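Local coordinates for muramoyltetrapeptide carboxypeptidase (Oxalobacter formigenes OXCC13, PDB 6UUK), which probably works as a serine-type LD-carboxypeptidase of the peptidase S66 family, acting on muramoyl tetrapeptides of the bacterial cell wall, at residues V117-A122 and L147-S152; V167-P172 and T322-G327; D211-G216 and R328-S333. All coordinates share one frame; numbering follows the deposited sequence.

Contact 1: residues V117-A122 and L147-S152; sequences VKIVIA and LFVGHS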
loop_
_atom_site.group_PDB
_atom_site.type_symbol
_atom_site.label_atom_id
_atom_site.label_comp_id
_atom_site.label_asym_id
_atom_site.label_seq_id
_atom_site.Cartn_x
_atom_site.Cartn_y
_atom_site.Cartn_z
ATOM N N VAL B 117 -8.806 -12.055 32.408
ATOM C CA VAL B 117 -7.874 -11.626 31.371
ATOM C C VAL B 117 -7.705 -10.117 31.459
ATOM O O VAL B 117 -8.692 -9.380 31.584
ATOM C CB VAL B 117 -8.365 -12.047 29.975
ATOM C CG1 VAL B 117 -7.555 -11.353 28.891
ATOM C CG2 VAL B 117 -8.285 -13.558 29.818
ATOM N N LYS B 118 -6.460 -9.657 31.399
ATOM C CA LYS B 118 -6.148 -8.234 31.413
ATOM C C LYS B 118 -5.387 -7.779 30.179
ATOM O O LYS B 118 -5.622 -6.671 29.690
ATOM C CB LYS B 118 -5.341 -7.886 32.674
ATOM C CG LYS B 118 -5.194 -6.396 32.932
ATOM C CD LYS B 118 -4.628 -6.136 34.318
ATOM C CE LYS B 118 -5.514 -6.748 35.393
ATOM N NZ LYS B 118 -4.970 -6.529 36.761
ATOM N N ILE B 119 -4.487 -8.607 29.656
ATOM C CA ILE B 119 -3.713 -8.297 28.460
ATOM C C ILE B 119 -4.110 -9.275 27.364
ATOM O O ILE B 119 -4.336 -10.461 27.629
ATOM C CB ILE B 119 -2.198 -8.361 28.736
ATOM C CG1 ILE B 119 -1.837 -7.496 29.945
ATOM C CG2 ILE B 119 -1.404 -7.918 27.513
ATOM C CD1 ILE B 119 -0.377 -7.570 30.330
ATOM N N VAL B 120 -4.201 -8.776 26.134
ATOM C CA VAL B 120 -4.537 -9.590 24.971
ATOM C C VAL B 120 -3.421 -9.430 23.950
ATOM O O VAL B 120 -3.190 -8.326 23.442
ATOM C CB VAL B 120 -5.895 -9.195 24.369
ATOM C CG1 VAL B 120 -6.140 -9.962 23.083
ATOM C CG2 VAL B 120 -7.013 -9.450 25.368
ATOM N N ILE B 121 -2.732 -10.528 23.649
ATOM C CA ILE B 121 -1.589 -10.523 22.745
ATOM C C ILE B 121 -1.961 -11.271 21.472
ATOM O O ILE B 121 -2.681 -12.276 21.515
ATOM C CB ILE B 121 -0.341 -11.136 23.414
ATOM C CG1 ILE B 121 0.872 -11.051 22.483
ATOM C CG2 ILE B 121 -0.604 -12.574 23.845
ATOM C CD1 ILE B 121 2.177 -11.431 23.144
ATOM N N ALA B 122 -1.482 -10.769 20.338
ATOM C CA ALA B 122 -1.728 -11.392 19.048
ATOM C C ALA B 122 -0.676 -12.456 18.759
ATOM O O ALA B 122 0.465 -12.371 19.220
ATOM C CB ALA B 122 -1.730 -10.346 17.933
ATOM N N LEU B 147 -6.000 -4.803 27.503
ATOM C CA LEU B 147 -4.777 -4.158 27.026
ATOM C C LEU B 147 -4.261 -4.965 25.839
ATOM O O LEU B 147 -3.544 -5.952 25.998
ATOM C CB LEU B 147 -3.742 -4.058 28.142
ATOM C CG LEU B 147 -3.783 -2.829 29.057
ATOM C CD1 LEU B 147 -5.138 -2.659 29.731
ATOM C CD2 LEU B 147 -2.675 -2.907 30.097
ATOM N N PHE B 148 -4.636 -4.534 24.637
ATOM C CA PHE B 148 -4.247 -5.231 23.419
ATOM C C PHE B 148 -2.834 -4.832 23.011
ATOM O O PHE B 148 -2.501 -3.644 22.971
ATOM C CB PHE B 148 -5.229 -4.922 22.290
ATOM C CG PHE B 148 -6.630 -5.400 22.554
ATOM C CD1 PHE B 148 -7.045 -6.644 22.111
ATOM C CD2 PHE B 148 -7.529 -4.605 23.246
ATOM C CE1 PHE B 148 -8.333 -7.087 22.353
ATOM C CE2 PHE B 148 -8.818 -5.043 23.491
ATOM C CZ PHE B 148 -9.220 -6.285 23.043
ATOM N N VAL B 149 -2.002 -5.828 22.709
ATOM C CA VAL B 149 -0.635 -5.601 22.262
ATOM C C VAL B 149 -0.419 -6.338 20.948
ATOM O O VAL B 149 -1.099 -7.323 20.645
ATOM C CB VAL B 149 0.407 -6.046 23.315
ATOM C CG1 VAL B 149 0.179 -5.321 24.634
ATOM C CG2 VAL B 149 0.358 -7.545 23.517
ATOM N N GLY B 150 0.529 -5.849 20.167
ATOM C CA GLY B 150 0.837 -6.450 18.885
ATOM C C GLY B 150 1.440 -5.426 17.944
ATOM O O GLY B 150 1.554 -4.245 18.261
ATOM N N HIS B 151 1.825 -5.913 16.770
ATOM C CA HIS B 151 2.416 -5.073 15.734
ATOM C C HIS B 151 2.199 -5.754 14.385
ATOM O O HIS B 151 1.440 -6.723 14.277
ATOM C CB HIS B 151 3.899 -4.814 16.017
ATOM C CG HIS B 151 4.754 -6.041 15.937
ATOM N ND1 HIS B 151 4.959 -6.877 17.013
ATOM C CD2 HIS B 151 5.456 -6.572 14.909
ATOM C CE1 HIS B 151 5.751 -7.872 16.651
ATOM N NE2 HIS B 151 6.067 -7.709 15.378
ATOM N N SER B 152 2.871 -5.240 13.354
ATOM C CA SER B 152 2.797 -5.762 11.984
ATOM C C SER B 152 1.355 -5.637 11.511
ATOM O O SER B 152 0.814 -4.516 11.529
ATOM C CB SER B 152 3.387 -7.173 11.953
ATOM O OG SER B 152 3.291 -7.736 10.653
#
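Val-120 and Phe-148 lie side by side and point the same way: Val-120 CG1 approaches Phe-148 CD1 to 3.6 Å, with Val-120 CB and Phe-148 CE1 joining in. The ring also meets that of Phe-157, of helix 155-163, with their planes at about 45°. An alanine here would probably open a gap beside Val-120 CG1 and take away a ring that Phe-157 meets. On the other face of the sheet, Val-149 CG2 packs 3.7 Å from Ile-121 CB, and Val-149 CG1 stands 4.2 Å from Ile-119 CG2; Met-195 and Phe-191 of helix 185-196 cover this face. The backbones form a parallel ladder, two central strands of a mixed six-stranded sheet, both from the N-terminal LD-carboxypeptidase region, with strand 55-59 bonded to the far edge of 119-122. Its bonds alternate: Leu-147 N to Lys-118 O (2.9 Å), Val-120 N to Leu-147 O (2.9 Å, nearly straight at 171°), and Val-149 N to Val-120 O (2.9 Å). The last, Ala-122 N to Val-149 O, is weak at 3.5 Å. There the strands part, and the chain runs through Gly-150 and His-151 to Ser-152, the predicted nucleophile, whose OG is hydrogen-bonded to Gly-125 O.

Contact 2: residues V167-P172 and T322-G327; sequences VSFSGP and TLPVGG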
loop_
_atom_site.group_PDB
_atom_site.type_symbol
_atom_site.label_atom_id
_atom_site.label_comp_id
_atom_site.label_asym_id
_atom_site.label_seq_id
_atom_site.Cartn_x
_atom_site.Cartn_y
_atom_site.Cartn_z
ATOM N N VAL B 167 -7.001 2.810 23.953
ATOM C CA VAL B 167 -5.544 2.851 23.946
ATOM C C VAL B 167 -5.017 1.428 23.823
ATOM O O VAL B 167 -5.321 0.569 24.658
ATOM C CB VAL B 167 -4.997 3.532 25.210
ATOM C CG1 VAL B 167 -3.484 3.395 25.270
ATOM C CG2 VAL B 167 -5.408 4.994 25.244
ATOM N N SER B 168 -4.232 1.179 22.782
ATOM C CA SER B 168 -3.569 -0.096 22.562
ATOM C C SER B 168 -2.062 0.088 22.701
ATOM O O SER B 168 -1.562 1.200 22.889
ATOM C CB SER B 168 -3.940 -0.664 21.191
ATOM O OG SER B 168 -3.695 0.282 20.166
ATOM N N PHE B 169 -1.332 -1.019 22.601
ATOM C CA PHE B 169 0.115 -1.016 22.780
ATOM C C PHE B 169 0.772 -1.663 21.572
ATOM O O PHE B 169 0.503 -2.828 21.265
ATOM C CB PHE B 169 0.514 -1.747 24.064
ATOM C CG PHE B 169 0.001 -1.098 25.315
ATOM C CD1 PHE B 169 0.756 -0.143 25.975
ATOM C CD2 PHE B 169 -1.239 -1.439 25.830
ATOM C CE1 PHE B 169 0.285 0.456 27.128
ATOM C CE2 PHE B 169 -1.715 -0.841 26.979
ATOM C CZ PHE B 169 -0.952 0.107 27.629
ATOM N N SER B 170 1.634 -0.912 20.893
ATOM C CA SER B 170 2.396 -1.431 19.761
ATOM C C SER B 170 3.678 -2.039 20.314
ATOM O O SER B 170 4.648 -1.330 20.589
ATOM C CB SER B 170 2.679 -0.326 18.749
ATOM O OG SER B 170 2.977 -0.866 17.474
ATOM N N GLY B 171 3.681 -3.359 20.490
ATOM C CA GLY B 171 4.803 -4.038 21.088
ATOM C C GLY B 171 5.044 -5.422 20.519
ATOM O O GLY B 171 4.900 -5.663 19.317
ATOM N N PRO B 172 5.417 -6.361 21.382
ATOM C CA PRO B 172 5.787 -7.699 20.918
ATOM C C PRO B 172 4.568 -8.580 20.675
ATOM O O PRO B 172 3.444 -8.273 21.074
ATOM C CB PRO B 172 6.634 -8.239 22.073
ATOM C CG PRO B 172 6.043 -7.586 23.278
ATOM C CD PRO B 172 5.601 -6.210 22.837
ATOM N N THR B 322 7.639 -1.206 23.781
ATOM C CA THR B 322 6.182 -1.245 23.780
ATOM C C THR B 322 5.669 0.191 23.809
ATOM O O THR B 322 5.854 0.904 24.800
ATOM C CB THR B 322 5.652 -2.045 24.967
ATOM O OG1 THR B 322 6.062 -3.412 24.843
ATOM C CG2 THR B 322 4.133 -1.979 25.016
ATOM N N LEU B 323 5.030 0.612 22.721
ATOM C CA LEU B 323 4.556 1.982 22.577
ATOM C C LEU B 323 3.049 2.028 22.764
ATOM O O LEU B 323 2.312 1.436 21.961
ATOM C CB LEU B 323 4.940 2.543 21.209
ATOM C CG LEU B 323 6.440 2.641 20.929
ATOM C CD1 LEU B 323 6.700 3.166 19.525
ATOM C CD2 LEU B 323 7.121 3.520 21.966
ATOM N N PRO B 324 2.549 2.707 23.800
ATOM C CA PRO B 324 1.094 2.824 23.976
ATOM C C PRO B 324 0.446 3.668 22.892
ATOM O O PRO B 324 0.537 4.900 22.919
ATOM C CB PRO B 324 0.958 3.485 25.356
ATOM C CG PRO B 324 2.276 3.254 26.033
ATOM C CD PRO B 324 3.291 3.271 24.938
ATOM N N VAL B 325 -0.209 3.018 21.933
ATOM C CA VAL B 325 -0.910 3.740 20.877
ATOM C C VAL B 325 -2.140 4.410 21.475
ATOM O O VAL B 325 -3.035 3.740 22.005
ATOM C CB VAL B 325 -1.292 2.801 19.728
ATOM C CG1 VAL B 325 -2.176 3.526 18.727
ATOM C CG2 VAL B 325 -0.042 2.265 19.049
ATOM N N GLY B 326 -2.190 5.737 21.390
ATOM C CA GLY B 326 -3.259 6.513 21.979
ATOM C C GLY B 326 -2.881 7.247 23.247
ATOM O O GLY B 326 -3.702 8.013 23.766
ATOM N N GLY B 327 -1.673 7.036 23.757
ATOM C CA GLY B 327 -1.218 7.709 24.953
ATOM C C GLY B 327 -0.799 9.141 24.682
ATOM O O GLY B 327 -0.945 9.676 23.582
#
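Phe-169 lays the CD1-CE1 side of its ring against Pro-324, with CE1 3.6 Å from Pro-324 CB and about as near to CG, the two side chains crossing obliquely. Phe-169 CB also meets Thr-322 CG2 at 3.7 Å. The rotamer of Thr-322, with OG1 anti to the carbonyl carbon (chi1 -64°), turns the methyl to Phe-169 and the hydroxyl to Pro-172, where OG1 lies 3.5 Å from CD. Helix 185-196 closes this face through Thr-194, Met-195 and Phe-191. On the opposite face Val-325 CG2 reaches Ser-170 CB at 3.8 Å and Val-325 CB touches Ser-168 OG, under Phe-244 and helix 155-163. The antiparallel ladder is firm around the pair Ser-170 and Leu-323: Ser-170 N gives to Leu-323 O at 2.7 Å, and Leu-323 N returns to Ser-170 O at 2.9 Å, almost straight (177°). The other end is looser. Ser-168 N still bonds Val-325 O (2.9 Å), but bent to 137°, and Val-167 and Gly-326 are partly exposed, although Val-167 CG1 lies 3.3 Å from Val-325 O. Here the chain leaves through a type II turn, Pro-324 to Gly-327, with Gly-326 at its third position and Gly-327 N bonded to Pro-324 O. Strand 323-325, from the C-terminal region, pairs antiparallel with 168-170 at the edge of an otherwise parallel sheet and so joins the two parts of the chain. Pro-324 occupies a non-hydrogen-bonded site, and so its missing N-H costs the ladder nothing; at this edge the proline offers no backbone donor to a further strand.

Contact 3: residues D211-G216 and R328-S333; sequences DVDVEG and RAHLMS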
loop_
_atom_site.group_PDB
_atom_site.type_symbol
_atom_site.label_atom_id
_atom_site.label_comp_id
_atom_site.label_asym_id
_atom_site.label_seq_id
_atom_site.Cartn_x
_atom_site.Cartn_y
_atom_site.Cartn_z
ATOM N N ASP B 211 16.030 19.655 16.375
ATOM C CA ASP B 211 15.756 19.857 17.797
ATOM C C ASP B 211 14.282 20.206 17.952
ATOM O O ASP B 211 13.863 21.331 17.663
ATOM C CB ASP B 211 16.657 20.944 18.374
ATOM C CG ASP B 211 18.110 20.521 18.436
ATOM O OD1 ASP B 211 18.413 19.376 18.041
ATOM O OD2 ASP B 211 18.949 21.331 18.884
ATOM N N VAL B 212 13.493 19.241 18.409
ATOM C CA VAL B 212 12.059 19.417 18.573
ATOM C C VAL B 212 11.713 19.332 20.057
ATOM O O VAL B 212 12.512 18.891 20.884
ATOM C CB VAL B 212 11.251 18.388 17.757
ATOM C CG1 VAL B 212 11.825 18.255 16.356
ATOM C CG2 VAL B 212 11.225 17.043 18.464
ATOM N N ASP B 213 10.498 19.766 20.388
ATOM C CA ASP B 213 9.998 19.707 21.756
ATOM C C ASP B 213 8.476 19.739 21.743
ATOM O O ASP B 213 7.859 20.674 22.265
ATOM C CB ASP B 213 10.559 20.864 22.588
ATOM C CG ASP B 213 10.311 20.687 24.074
ATOM O OD1 ASP B 213 10.984 19.837 24.693
ATOM O OD2 ASP B 213 9.444 21.399 24.623
ATOM N N VAL B 214 7.865 18.723 21.144
ATOM C CA VAL B 214 6.428 18.685 20.960
ATOM C C VAL B 214 5.811 17.727 21.970
ATOM O O VAL B 214 6.502 16.984 22.664
ATOM C CB VAL B 214 6.049 18.291 19.511
ATOM C CG1 VAL B 214 6.524 19.351 18.533
ATOM C CG2 VAL B 214 6.638 16.934 19.161
ATOM N N GLU B 215 4.482 17.742 22.053
ATOM C CA GLU B 215 3.748 16.875 22.969
ATOM C C GLU B 215 2.355 16.653 22.405
ATOM O O GLU B 215 1.605 17.613 22.211
ATOM C CB GLU B 215 3.676 17.490 24.369
ATOM C CG GLU B 215 2.815 16.710 25.350
ATOM C CD GLU B 215 2.847 17.297 26.747
ATOM O OE1 GLU B 215 3.792 18.055 27.054
ATOM O OE2 GLU B 215 1.927 17.002 27.538
ATOM N N GLY B 216 2.014 15.398 22.141
ATOM C CA GLY B 216 0.721 15.080 21.581
ATOM C C GLY B 216 0.385 13.617 21.759
ATOM O O GLY B 216 1.066 12.884 22.478
ATOM N N ARG B 328 -0.261 9.766 25.722
ATOM C CA ARG B 328 0.172 11.161 25.681
ATOM C C ARG B 328 1.697 11.171 25.681
ATOM O O ARG B 328 2.329 10.939 26.715
ATOM C CB ARG B 328 -0.405 11.931 26.863
ATOM C CG ARG B 328 -0.067 13.410 26.892
ATOM C CD ARG B 328 -0.855 14.094 27.995
ATOM N NE ARG B 328 -0.726 13.380 29.264
ATOM C CZ ARG B 328 -1.596 13.467 30.264
ATOM N NH1 ARG B 328 -2.672 14.234 30.146
ATOM N NH2 ARG B 328 -1.397 12.781 31.381
ATOM N N ALA B 329 2.283 11.438 24.519
ATOM C CA ALA B 329 3.723 11.375 24.332
ATOM C C ALA B 329 4.352 12.759 24.445
ATOM O O ALA B 329 3.707 13.780 24.194
ATOM C CB ALA B 329 4.071 10.762 22.974
ATOM N N HIS B 330 5.630 12.776 24.822
ATOM C CA HIS B 330 6.416 14.003 24.942
ATOM C C HIS B 330 7.740 13.766 24.222
ATOM O O HIS B 330 8.637 13.112 24.762
ATOM C CB HIS B 330 6.634 14.377 26.406
ATOM C CG HIS B 330 7.336 15.685 26.597
ATOM N ND1 HIS B 330 7.558 16.572 25.565
ATOM C CD2 HIS B 330 7.865 16.258 27.704
ATOM C CE1 HIS B 330 8.194 17.634 26.028
ATOM N NE2 HIS B 330 8.392 17.469 27.323
ATOM N N LEU B 331 7.859 14.292 23.006
ATOM C CA LEU B 331 9.040 14.073 22.182
ATOM C C LEU B 331 10.035 15.208 22.382
ATOM O O LEU B 331 9.678 16.386 22.268
ATOM C CB LEU B 331 8.657 13.958 20.707
ATOM C CG LEU B 331 9.803 13.682 19.734
ATOM C CD1 LEU B 331 10.526 12.395 20.103
ATOM C CD2 LEU B 331 9.282 13.618 18.307
HETATM N N MSE B 332 11.280 14.849 22.680
HETATM C CA MSE B 332 12.341 15.827 22.894
HETATM C C MSE B 332 13.631 15.394 22.206
HETATM O O MSE B 332 14.147 14.309 22.470
HETATM C CB MSE B 332 12.591 16.029 24.389
HETATM C CG MSE B 332 11.425 16.646 25.142
HETATM SE SE MSE B 332 11.611 16.479 27.074
HETATM C CE MSE B 332 11.494 14.537 27.216
ATOM N N SER B 333 14.150 16.245 21.325
ATOM C CA SER B 333 15.394 15.988 20.612
ATOM C C SER B 333 16.364 17.131 20.875
ATOM O O SER B 333 16.011 18.302 20.701
ATOM C CB SER B 333 15.146 15.827 19.110
ATOM O OG SER B 333 14.498 16.966 18.575
#
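Arg-328 runs alongside Glu-215, its CD 4.1 Å from Glu-215 OE2; the opposite charges are near but their charged atoms do not touch. Ala-329 pairs with Gly-216 through both backbone bonds, N to Gly-216 O at 2.8 Å and O from Gly-216 N at 3.1 Å. His-330 adds a side-chain bond to the ladder: CG stands anti to the backbone N (chi1 -175°), and ND1 donates to Val-214 O at 3.1 Å, with that oxygen close to the ring plane. Glu-215 OE1 lies 4.2 Å above the centre of one face of the imidazole; a neighbouring carboxylate would be expected to favour a protonated ring. Leu-331 N reaches Val-214 O from the opposite face of its carbonyl plane at 3.0 Å, so two donors grip this oxygen. Leu-331 packs CB on Val-214 CG2 at 3.9 Å and CG on Val-212 CG2, and it also touches Ile-242 and Ala-273. CG of Met-332, a selenomethionine, sits near the rim of the other face of the His-330 ring. Ser-333 N bonds Val-212 O at 3.1 Å, while its OG bonds Pro-210 O. This antiparallel ladder joins strands 328-333 and 213-222 inside the mixed sheet of the LD-carboxypeptidase C-terminal domain.

Contacts 1 and 2 adjoin in one sheet, their centres 9 Å apart, because strands 147-150 and 168-170 are neighbours: Phe-148 O and Phe-169 N lie 2.9 Å apart in a probable hydrogen bond, and Phe-169 CE2 packs 3.5 Å from Leu-147 CG. His-151 ND1, probably bonded to Gly-171 O at 2.6 Å, ties the approach to the predicted nucleophile Ser-152 to contact 2. There the side chain of Ser-170 is about 6 Å from that of Glu-246, a predicted charge-relay residue. Contact 3 belongs to the second sheet, its centre about 17 Å from contact 2 and 26 Å from contact 1, away from the predicted catalytic residues. Segment 322-327 runs straight into 328-333, carrying the chain from one sheet to the other.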